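Local coordinates for SLT domain-containing protein (Bdellovibrio bacteriovorus HD100, PDB 6TAB) that probably cleaves peptidoglycan as a lysozyme of altered substrate specificity that helps the predator leave its prey cell, at residues Gly168-Cys182 against Pro193-Trp207. Numbering follows the deposited sequence.
Sequences GLLQISIESGNAYGC and PLQNLSCGIRILDRW
A disulfide between Cys182 and Cys199 fastens the short helix 174-178 and its flanking loops to the long helix 193-211 in the lysozyme-like SLT domain. SG of Cys182 and SG of Cys199 are bonded at 2.1 Å. Beside it the Tyr180 ring is sandwiched. Over one face CG1 of Ile203 makes a CH-pi contact almost on the ring normal, 3.6 Å from the centroid. Over the opposite face the Arg206 guanidinium lies flat on the ring, the two planes 24° apart. The Arg206 chain, with CG anti to the backbone N, bends at chi3, which lays the guanidinium over the CD2-CE2 side of the tyrosine. The tyrosine oxygen is held in turn by the indole: NE1 of Trp207 donates to OH of Tyr180 (2.8 Å), which sits at the indole edge, close to its plane.

Gly181, with positive phi, closes the last turn in a Schellman motif, and its O rests over the Arg202 guanidinium, 3.3 Å from CZ of Arg202. A water joins NH1 of Arg202 to O of Tyr180.

Within this SLT domain the type I turn 168-171, which follows strand 163-167, meets the start of helix 193-211. Asn196 reaches into that turn with CG anti to its backbone N (chi1 -164°), and its OD1 accepts from N of Leu170 (2.9 Å), the donor tilted 28° from the carbonyl plane. ND2 of Asn196 binds O of Leu190, which helps fix the amide's rotation. Around it, CD1 of Leu169 abuts CB of Pro193 (3.6 Å), while CD1 of Leu170 settles against CA of Gly200 (3.8 Å).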
loop_
_atom_site.group_PDB
_atom_site.type_symbol
_atom_site.label_atom_id
_atom_site.label_comp_id
_atom_site.label_asym_id
_atom_site.label_seq_id
_atom_site.Cartn_x
_atom_site.Cartn_y
_atom_site.Cartn_z
ATOM N N GLY A 168 -5.652 -4.341 11.093
ATOM C CA GLY A 168 -4.392 -4.927 10.612
ATOM C C GLY A 168 -3.389 -3.915 10.052
ATOM O O GLY A 168 -3.504 -2.691 10.237
ATOM N N LEU A 169 -2.400 -4.461 9.338
ATOM C CA LEU A 169 -1.192 -3.708 8.954
ATOM C C LEU A 169 -1.535 -2.429 8.165
ATOM O O LEU A 169 -0.904 -1.366 8.378
ATOM C CB LEU A 169 -0.227 -4.597 8.160
ATOM C CG LEU A 169 0.456 -5.726 8.926
ATOM C CD1 LEU A 169 1.366 -6.488 7.975
ATOM C CD2 LEU A 169 1.211 -5.206 10.152
ATOM N N LEU A 170 -2.455 -2.541 7.178
ATOM C CA LEU A 170 -2.829 -1.417 6.275
ATOM C C LEU A 170 -4.204 -0.804 6.630
ATOM O O LEU A 170 -4.726 0.030 5.888
ATOM C CB LEU A 170 -2.795 -1.921 4.817
ATOM C CG LEU A 170 -1.403 -2.209 4.248
ATOM C CD1 LEU A 170 -1.501 -2.993 2.949
ATOM C CD2 LEU A 170 -0.610 -0.925 4.060
ATOM N N GLN A 171 -4.781 -1.193 7.776
ATOM C CA GLN A 171 -6.028 -0.579 8.271
ATOM C C GLN A 171 -7.130 -0.677 7.177
ATOM O O GLN A 171 -7.765 0.311 6.785
ATOM C CB GLN A 171 -5.777 0.827 8.825
ATOM C CG GLN A 171 -4.963 0.776 10.142
ATOM C CD GLN A 171 -5.782 0.225 11.294
ATOM O OE1 GLN A 171 -6.617 0.933 11.873
ATOM N NE2 GLN A 171 -5.573 -1.043 11.633
ATOM N N ILE A 172 -7.370 -1.920 6.747
ATOM C CA ILE A 172 -8.409 -2.292 5.773
ATOM C C ILE A 172 -9.634 -2.750 6.561
ATOM O O ILE A 172 -9.514 -3.274 7.671
ATOM C CB ILE A 172 -7.880 -3.370 4.798
ATOM C CG1 ILE A 172 -6.706 -2.790 3.968
ATOM C CG2 ILE A 172 -8.990 -3.956 3.908
ATOM C CD1 ILE A 172 -5.888 -3.822 3.204
ATOM N N SER A 173 -10.824 -2.561 5.992
ATOM C CA SER A 173 -12.080 -3.017 6.595
ATOM C C SER A 173 -12.739 -4.125 5.756
ATOM O O SER A 173 -12.475 -4.250 4.548
ATOM C CB SER A 173 -13.039 -1.848 6.859
ATOM O OG SER A 173 -13.119 -0.958 5.764
ATOM N N ILE A 174 -13.570 -4.944 6.407
ATOM C CA ILE A 174 -14.000 -6.178 5.755
ATOM C C ILE A 174 -14.962 -5.908 4.568
ATOM O O ILE A 174 -14.806 -6.568 3.526
ATOM C CB ILE A 174 -14.567 -7.197 6.751
ATOM C CG1 ILE A 174 -14.743 -8.571 6.110
ATOM C CG2 ILE A 174 -15.855 -6.723 7.417
ATOM C CD1 ILE A 174 -14.897 -9.701 7.123
ATOM N N GLU A 175 -15.928 -4.985 4.685
ATOM C CA GLU A 175 -16.885 -4.748 3.580
ATOM C C GLU A 175 -16.124 -4.120 2.394
ATOM O O GLU A 175 -16.216 -4.585 1.230
ATOM C CB GLU A 175 -18.086 -3.928 4.075
ATOM C CG GLU A 175 -19.159 -3.699 3.025
ATOM C CD GLU A 175 -20.447 -3.094 3.554
ATOM O OE1 GLU A 175 -20.421 -1.965 4.051
ATOM O OE2 GLU A 175 -21.481 -3.745 3.420
ATOM N N SER A 176 -15.425 -3.010 2.642
ATOM C CA SER A 176 -14.720 -2.325 1.548
ATOM C C SER A 176 -13.658 -3.236 0.923
ATOM O O SER A 176 -13.527 -3.303 -0.318
ATOM C CB SER A 176 -14.150 -0.987 1.984
ATOM O OG SER A 176 -13.130 -1.169 2.950
ATOM N N GLY A 177 -12.916 -3.981 1.741
ATOM C CA GLY A 177 -11.870 -4.887 1.227
ATOM C C GLY A 177 -12.429 -6.005 0.350
ATOM O O GLY A 177 -11.879 -6.382 -0.677
ATOM N N ASN A 178 -13.516 -6.629 0.807
ATOM C CA ASN A 178 -14.060 -7.785 0.088
ATOM C C ASN A 178 -14.639 -7.367 -1.288
ATOM O O ASN A 178 -14.648 -8.200 -2.209
ATOM C CB ASN A 178 -15.053 -8.572 0.955
ATOM C CG ASN A 178 -14.396 -9.590 1.876
ATOM O OD1 ASN A 178 -13.189 -9.868 1.740
ATOM N ND2 ASN A 178 -15.190 -10.156 2.789
ATOM N N ALA A 179 -14.982 -6.090 -1.491
ATOM C CA ALA A 179 -15.387 -5.570 -2.833
ATOM C C ALA A 179 -14.227 -5.607 -3.857
ATOM O O ALA A 179 -14.452 -5.434 -5.065
ATOM C CB ALA A 179 -15.930 -4.177 -2.686
ATOM N N TYR A 180 -12.976 -5.764 -3.391
ATOM C CA TYR A 180 -11.791 -5.913 -4.282
ATOM C C TYR A 180 -11.434 -7.392 -4.545
ATOM O O TYR A 180 -10.429 -7.692 -5.202
ATOM C CB TYR A 180 -10.557 -5.219 -3.694
ATOM C CG TYR A 180 -10.652 -3.713 -3.611
ATOM C CD1 TYR A 180 -11.246 -3.102 -2.524
ATOM C CD2 TYR A 180 -10.140 -2.891 -4.612
ATOM C CE1 TYR A 180 -11.356 -1.725 -2.435
ATOM C CE2 TYR A 180 -10.257 -1.507 -4.538
ATOM C CZ TYR A 180 -10.871 -0.911 -3.443
ATOM O OH TYR A 180 -11.015 0.445 -3.301
ATOM N N GLY A 181 -12.176 -8.338 -3.956
ATOM C CA GLY A 181 -11.933 -9.762 -4.162
ATOM C C GLY A 181 -10.959 -10.367 -3.160
ATOM O O GLY A 181 -10.400 -11.416 -3.413
ATOM N N CYS A 182 -10.761 -9.699 -2.022
ATOM C CA CYS A 182 -9.795 -10.086 -0.995
ATOM C C CYS A 182 -10.191 -11.409 -0.321
ATOM O O CYS A 182 -9.287 -12.105 0.191
ATOM C CB CYS A 182 -9.556 -8.930 -0.006
ATOM S SG CYS A 182 -8.775 -7.494 -0.821
ATOM N N PRO A 193 -1.246 -11.024 8.717
ATOM C CA PRO A 193 -0.489 -10.027 7.976
ATOM C C PRO A 193 -0.359 -10.356 6.472
ATOM O O PRO A 193 -0.327 -9.428 5.629
ATOM C CB PRO A 193 0.863 -9.979 8.708
ATOM C CG PRO A 193 0.984 -11.316 9.360
ATOM C CD PRO A 193 -0.428 -11.678 9.762
ATOM N N LEU A 194 -0.269 -11.645 6.130
ATOM C CA LEU A 194 -0.095 -12.016 4.715
ATOM C C LEU A 194 -1.383 -11.727 3.916
ATOM O O LEU A 194 -1.315 -11.177 2.791
ATOM C CB LEU A 194 0.316 -13.490 4.621
ATOM C CG LEU A 194 1.560 -13.916 5.419
ATOM C CD1 LEU A 194 1.902 -15.333 5.020
ATOM C CD2 LEU A 194 2.759 -12.987 5.187
ATOM N N GLN A 195 -2.554 -12.030 4.488
ATOM C CA GLN A 195 -3.836 -11.714 3.796
ATOM C C GLN A 195 -4.036 -10.199 3.689
ATOM O O GLN A 195 -4.533 -9.695 2.667
ATOM C CB GLN A 195 -5.026 -12.355 4.519
ATOM C CG GLN A 195 -5.051 -13.884 4.480
ATOM C CD GLN A 195 -6.331 -14.446 5.059
ATOM O OE1 GLN A 195 -7.433 -14.206 4.540
ATOM N NE2 GLN A 195 -6.221 -15.178 6.164
ATOM N N ASN A 196 -3.662 -9.463 4.733
ATOM C CA ASN A 196 -3.778 -7.999 4.745
ATOM C C ASN A 196 -2.917 -7.381 3.630
ATOM O O ASN A 196 -3.398 -6.494 2.865
ATOM C CB ASN A 196 -3.481 -7.475 6.151
ATOM C CG ASN A 196 -3.910 -6.050 6.416
ATOM O OD1 ASN A 196 -3.218 -5.112 5.999
ATOM N ND2 ASN A 196 -5.032 -5.883 7.120
ATOM N N LEU A 197 -1.645 -7.801 3.543
ATOM C CA LEU A 197 -0.728 -7.258 2.519
ATOM C C LEU A 197 -1.223 -7.621 1.100
ATOM O O LEU A 197 -1.152 -6.775 0.169
ATOM C CB LEU A 197 0.706 -7.727 2.769
ATOM C CG LEU A 197 1.367 -7.135 4.011
ATOM C CD1 LEU A 197 2.660 -7.888 4.327
ATOM C CD2 LEU A 197 1.625 -5.634 3.881
ATOM N N SER A 198 -1.714 -8.849 0.899
ATOM C CA SER A 198 -2.264 -9.247 -0.430
ATOM C C SER A 198 -3.462 -8.360 -0.816
ATOM O O SER A 198 -3.587 -7.949 -2.008
ATOM C CB SER A 198 -2.649 -10.709 -0.487
ATOM O OG SER A 198 -1.492 -11.542 -0.563
ATOM N N CYS A 199 -4.342 -8.044 0.149
ATOM C CA CYS A 199 -5.462 -7.118 -0.122
ATOM C C CYS A 199 -4.958 -5.728 -0.512
ATOM O O CYS A 199 -5.485 -5.113 -1.483
ATOM C CB CYS A 199 -6.416 -7.049 1.076
ATOM S SG CYS A 199 -8.004 -6.227 0.687
ATOM N N GLY A 200 -3.922 -5.209 0.167
ATOM C CA GLY A 200 -3.349 -3.929 -0.239
ATOM C C GLY A 200 -2.876 -3.920 -1.693
ATOM O O GLY A 200 -3.069 -2.925 -2.419
ATOM N N ILE A 201 -2.238 -5.023 -2.107
ATOM C CA ILE A 201 -1.808 -5.164 -3.510
ATOM C C ILE A 201 -3.026 -5.092 -4.463
ATOM O O ILE A 201 -2.963 -4.397 -5.499
ATOM C CB ILE A 201 -0.946 -6.435 -3.737
ATOM C CG1 ILE A 201 0.378 -6.357 -2.962
ATOM C CG2 ILE A 201 -0.711 -6.635 -5.205
ATOM C CD1 ILE A 201 1.096 -7.681 -2.792
ATOM N N ARG A 202 -4.116 -5.807 -4.149
ATOM C CA ARG A 202 -5.331 -5.761 -4.994
ATOM C C ARG A 202 -5.865 -4.321 -5.109
ATOM O O ARG A 202 -6.342 -3.924 -6.207
ATOM C CB ARG A 202 -6.439 -6.685 -4.463
ATOM C CG ARG A 202 -6.148 -8.180 -4.546
ATOM C CD ARG A 202 -7.311 -9.005 -3.983
ATOM N NE ARG A 202 -7.143 -10.442 -4.094
ATOM C CZ ARG A 202 -7.563 -11.214 -5.101
ATOM N NH1 ARG A 202 -8.086 -10.672 -6.197
ATOM N NH2 ARG A 202 -7.451 -12.534 -5.000
ATOM N N ILE A 203 -5.886 -3.538 -4.030
ATOM C CA ILE A 203 -6.432 -2.178 -4.034
ATOM C C ILE A 203 -5.574 -1.265 -4.926
ATOM O O ILE A 203 -6.095 -0.543 -5.812
ATOM C CB ILE A 203 -6.571 -1.638 -2.592
ATOM C CG1 ILE A 203 -7.578 -2.462 -1.771
ATOM C CG2 ILE A 203 -6.923 -0.157 -2.594
ATOM C CD1 ILE A 203 -7.538 -2.179 -0.257
ATOM N N LEU A 204 -4.228 -1.346 -4.780
ATOM C CA LEU A 204 -3.300 -0.589 -5.643
ATOM C C LEU A 204 -3.432 -1.034 -7.116
ATOM O O LEU A 204 -3.390 -0.197 -8.044
ATOM C CB LEU A 204 -1.857 -0.732 -5.150
ATOM C CG LEU A 204 -1.541 -0.082 -3.798
ATOM C CD1 LEU A 204 -0.180 -0.528 -3.281
ATOM C CD2 LEU A 204 -1.563 1.458 -3.891
ATOM N N ASP A 205 -3.528 -2.352 -7.345
ATOM C CA ASP A 205 -3.624 -2.889 -8.714
ATOM C C ASP A 205 -4.853 -2.301 -9.455
ATOM O O ASP A 205 -4.790 -2.041 -10.681
ATOM C CB ASP A 205 -3.667 -4.424 -8.731
ATOM C CG ASP A 205 -3.572 -5.056 -10.107
ATOM O OD1 ASP A 205 -2.427 -5.114 -10.637
ATOM O OD2 ASP A 205 -4.622 -5.514 -10.635
ATOM N N ARG A 206 -5.945 -2.093 -8.768
ATOM C CA ARG A 206 -7.114 -1.505 -9.381
ATOM C C ARG A 206 -6.909 -0.017 -9.648
ATOM O O ARG A 206 -7.038 0.405 -10.779
ATOM C CB ARG A 206 -8.360 -1.667 -8.498
ATOM C CG ARG A 206 -9.609 -1.109 -9.216
ATOM C CD ARG A 206 -10.800 -0.772 -8.392
ATOM N NE ARG A 206 -11.492 -1.929 -7.940
ATOM C CZ ARG A 206 -12.573 -1.931 -7.119
ATOM N NH1 ARG A 206 -13.135 -0.817 -6.590
ATOM N NH2 ARG A 206 -13.053 -3.089 -6.777
ATOM N N TRP A 207 -6.582 0.775 -8.619
ATOM C CA TRP A 207 -6.621 2.249 -8.782
ATOM C C TRP A 207 -5.390 2.847 -9.484
ATOM O O TRP A 207 -5.540 3.813 -10.254
ATOM C CB TRP A 207 -6.906 2.963 -7.468
ATOM C CG TRP A 207 -8.221 2.618 -6.847
ATOM C CD1 TRP A 207 -8.404 2.093 -5.601
ATOM C CD2 TRP A 207 -9.518 2.818 -7.401
ATOM N NE1 TRP A 207 -9.728 1.962 -5.339
ATOM C CE2 TRP A 207 -10.448 2.360 -6.435
ATOM C CE3 TRP A 207 -9.999 3.315 -8.613
ATOM C CZ2 TRP A 207 -11.823 2.440 -6.606
ATOM C CZ3 TRP A 207 -11.367 3.365 -8.794
ATOM C CH2 TRP A 207 -12.264 2.918 -7.818
HETATM O O HOH W 1 -8.402 -8.091 -7.452
HETATM O O HOH W 2 -6.499 -10.692 0.813
HETATM O O HOH W 3 -7.538 -13.313 1.914
#